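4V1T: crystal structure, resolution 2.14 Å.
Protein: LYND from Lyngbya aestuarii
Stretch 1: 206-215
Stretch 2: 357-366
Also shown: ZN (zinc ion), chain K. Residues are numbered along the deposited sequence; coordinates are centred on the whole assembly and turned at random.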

# COMPACT_ATOMS: atom_id res chain seq x y z
N CYS B 206 13.06 -24.63 1.73
CA CYS B 206 11.91 -23.84 1.27
C CYS B 206 12.36 -22.43 0.87
O CYS B 206 11.94 -21.90 -0.16
CB CYS B 206 10.83 -23.72 2.36
SG CYS B 206 9.96 -25.24 2.79
N LEU B 207 13.21 -21.84 1.70
CA LEU B 207 13.75 -20.51 1.46
C LEU B 207 14.76 -20.53 0.30
O LEU B 207 14.71 -19.70 -0.61
CB LEU B 207 14.41 -19.99 2.74
CG LEU B 207 15.21 -18.69 2.66
CD1 LEU B 207 14.30 -17.52 2.35
CD2 LEU B 207 15.96 -18.46 3.95
N ALA B 208 15.66 -21.50 0.33
CA ALA B 208 16.70 -21.59 -0.69
C ALA B 208 16.11 -21.63 -2.10
O ALA B 208 16.63 -21.00 -3.01
CB ALA B 208 17.57 -22.80 -0.44
N HIS B 209 15.01 -22.35 -2.25
CA HIS B 209 14.35 -22.50 -3.54
C HIS B 209 13.89 -21.14 -4.08
O HIS B 209 13.88 -20.91 -5.28
CB HIS B 209 13.16 -23.46 -3.42
CG HIS B 209 12.57 -23.87 -4.73
ND1 HIS B 209 11.50 -23.22 -5.31
CD2 HIS B 209 12.88 -24.89 -5.57
CE1 HIS B 209 11.19 -23.81 -6.45
NE2 HIS B 209 12.01 -24.83 -6.63
N ARG B 210 13.50 -20.24 -3.19
CA ARG B 210 13.12 -18.89 -3.61
C ARG B 210 14.37 -18.03 -3.84
O ARG B 210 14.44 -17.28 -4.82
CB ARG B 210 12.22 -18.24 -2.55
CG ARG B 210 10.87 -18.92 -2.34
CD ARG B 210 9.95 -18.73 -3.53
NE ARG B 210 8.76 -19.56 -3.43
CZ ARG B 210 7.61 -19.19 -2.89
NH1 ARG B 210 7.46 -17.97 -2.39
NH2 ARG B 210 6.59 -20.04 -2.85
N LEU B 211 15.33 -18.13 -2.94
CA LEU B 211 16.56 -17.34 -3.02
C LEU B 211 17.33 -17.57 -4.31
O LEU B 211 17.68 -16.62 -5.00
CB LEU B 211 17.48 -17.64 -1.83
CG LEU B 211 17.10 -17.06 -0.48
CD1 LEU B 211 18.08 -17.51 0.59
CD2 LEU B 211 17.04 -15.54 -0.53
N ARG B 212 17.61 -18.84 -4.61
CA ARG B 212 18.31 -19.23 -5.85
C ARG B 212 17.67 -18.56 -7.07
O ARG B 212 18.35 -18.03 -7.93
CB ARG B 212 18.30 -20.76 -6.01
CG ARG B 212 19.51 -21.46 -5.41
CD ARG B 212 19.17 -22.86 -4.92
NE ARG B 212 20.15 -23.32 -3.94
CZ ARG B 212 19.93 -24.26 -3.03
NH1 ARG B 212 18.75 -24.89 -2.96
NH2 ARG B 212 20.89 -24.58 -2.18
N GLY B 213 16.34 -18.58 -7.10
CA GLY B 213 15.60 -18.01 -8.20
C GLY B 213 15.67 -16.50 -8.29
O GLY B 213 15.77 -15.94 -9.37
N ASN B 214 15.63 -15.84 -7.14
CA ASN B 214 15.67 -14.38 -7.10
C ASN B 214 17.09 -13.80 -7.16
O ASN B 214 17.28 -12.60 -6.96
CB ASN B 214 14.94 -13.88 -5.85
CG ASN B 214 13.48 -14.28 -5.84
OD1 ASN B 214 12.84 -14.38 -6.89
ND2 ASN B 214 12.93 -14.52 -4.65
N ARG B 215 18.08 -14.66 -7.42
CA ARG B 215 19.46 -14.22 -7.61
C ARG B 215 19.96 -14.70 -8.96
O ARG B 215 20.90 -15.49 -9.04
CB ARG B 215 20.36 -14.78 -6.51
CG ARG B 215 20.08 -14.26 -5.11
CD ARG B 215 21.33 -14.46 -4.27
NE ARG B 215 21.08 -14.29 -2.84
CZ ARG B 215 21.85 -14.79 -1.89
NH1 ARG B 215 22.93 -15.51 -2.19
NH2 ARG B 215 21.54 -14.59 -0.61
N HIS B 357 1.74 -11.09 -0.53
CA HIS B 357 2.90 -11.66 0.15
C HIS B 357 3.91 -12.30 -0.80
O HIS B 357 5.08 -12.49 -0.45
CB HIS B 357 2.45 -12.69 1.19
CG HIS B 357 1.67 -13.82 0.62
ND1 HIS B 357 2.23 -15.06 0.35
CD2 HIS B 357 0.37 -13.92 0.24
CE1 HIS B 357 1.31 -15.86 -0.15
NE2 HIS B 357 0.17 -15.19 -0.23
N LEU B 358 3.45 -12.64 -2.00
CA LEU B 358 4.34 -13.21 -3.00
C LEU B 358 5.28 -12.15 -3.59
O LEU B 358 6.22 -12.48 -4.31
CB LEU B 358 3.52 -13.86 -4.11
CG LEU B 358 2.67 -15.06 -3.69
CD1 LEU B 358 1.91 -15.59 -4.89
CD2 LEU B 358 3.52 -16.16 -3.07
N ILE B 359 5.02 -10.88 -3.29
CA ILE B 359 5.91 -9.80 -3.74
C ILE B 359 7.07 -9.63 -2.77
O ILE B 359 6.91 -9.10 -1.68
CB ILE B 359 5.16 -8.45 -3.88
CG1 ILE B 359 3.94 -8.58 -4.79
CG2 ILE B 359 6.10 -7.38 -4.45
CD1 ILE B 359 2.93 -7.47 -4.65
N SER B 360 8.23 -10.11 -3.19
CA SER B 360 9.44 -10.03 -2.38
C SER B 360 10.64 -10.54 -3.17
O SER B 360 10.62 -11.66 -3.68
CB SER B 360 9.30 -10.87 -1.12
OG SER B 360 10.56 -11.03 -0.49
N PRO B 361 11.71 -9.73 -3.26
CA PRO B 361 12.90 -10.19 -3.97
C PRO B 361 13.73 -11.19 -3.18
O PRO B 361 14.77 -11.63 -3.66
CB PRO B 361 13.68 -8.90 -4.22
CG PRO B 361 13.30 -8.02 -3.09
CD PRO B 361 11.87 -8.36 -2.74
N VAL B 362 13.27 -11.55 -1.97
CA VAL B 362 14.00 -12.47 -1.10
C VAL B 362 13.27 -13.80 -0.99
O VAL B 362 13.82 -14.85 -1.31
CB VAL B 362 14.17 -11.87 0.31
CG1 VAL B 362 14.88 -12.84 1.25
CG2 VAL B 362 14.92 -10.54 0.23
N THR B 363 12.02 -13.74 -0.56
CA THR B 363 11.21 -14.93 -0.29
C THR B 363 10.07 -15.09 -1.29
O THR B 363 9.35 -16.10 -1.27
CB THR B 363 10.60 -14.86 1.12
OG1 THR B 363 10.18 -16.16 1.52
CG2 THR B 363 9.42 -13.91 1.14
N GLY B 364 9.89 -14.10 -2.15
CA GLY B 364 8.75 -14.06 -3.05
C GLY B 364 9.04 -14.61 -4.44
O GLY B 364 10.09 -15.19 -4.68
N VAL B 365 8.09 -14.41 -5.34
CA VAL B 365 8.19 -14.89 -6.72
C VAL B 365 8.09 -13.73 -7.70
O VAL B 365 8.36 -13.92 -8.88
CB VAL B 365 7.09 -15.92 -7.05
CG1 VAL B 365 7.23 -17.13 -6.14
CG2 VAL B 365 5.72 -15.30 -6.89
N VAL B 366 7.69 -12.55 -7.22
CA VAL B 366 7.71 -11.34 -8.04
C VAL B 366 8.57 -10.28 -7.36
O VAL B 366 8.42 -10.03 -6.17
CB VAL B 366 6.29 -10.81 -8.34
CG1 VAL B 366 5.34 -11.96 -8.63
CG2 VAL B 366 5.72 -10.03 -7.19
ZN ZN K . 11.08 -27.31 3.14
O HOH W 1 10.74 -12.39 -6.44

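What is unusual here is how one-sided the polar contact is: every hydrogen bond made directly between the stretches runs from a helix-side side chain to a main-chain carbonyl of the irregular loop. The loop side chains of Val 362 and Thr 363 have CA-to-CB bonds directed away from the helix, so the backbone itself faces Arg 210 and Asn 214, four residues apart.

Asn 214, with chi1 at -61°, places ND2 2.9 Å from Gly 364 O; the N-H...acceptor angle of 173° is nearly linear. A second, weak bond reaches from Asn 214 ND2 to Val 362 O at 3.5 Å and 150°. The amide suits this position because its other end accepts: one water donates to Asn 214 OD1 and to Ser 360 O, both at 2.9 Å, and so bridges the stretches. Packing is tight as well, with Asn 214 CB 3.1 Å from Pro 361 O.

Arg 210 is buried and has the largest area covered by the other stretch, 86 Å². Its m, m, t side chain brings Arg 210 NH1 to Thr 363 O at 2.9 Å and 144°, with the carbonyl near the guanidinium plane. Val 365 CG1 lies over one face, 3.8 Å from Arg 210 NH1, while NH2 is satisfied elsewhere in the structure. The long aliphatic portion also packs, Arg 210 CD approaching Gly 364 O at 3.7 Å.

Apolar contact is modest. Leu 211 CD2 meets Val 362 CG1 at 3.9 Å, within a total buried surface of 407 Å².

The loop is also braced from within. Ser 360 OG accepts from Val 362 N and from Thr 363 N, each at 3.1 Å, bracing the turn that presents the carbonyls. At Gly 364 (phi/psi -96/-170), an ideal CB would clash with Leu 358 O at 2.3 Å, so the absence of a side chain fits this conformation.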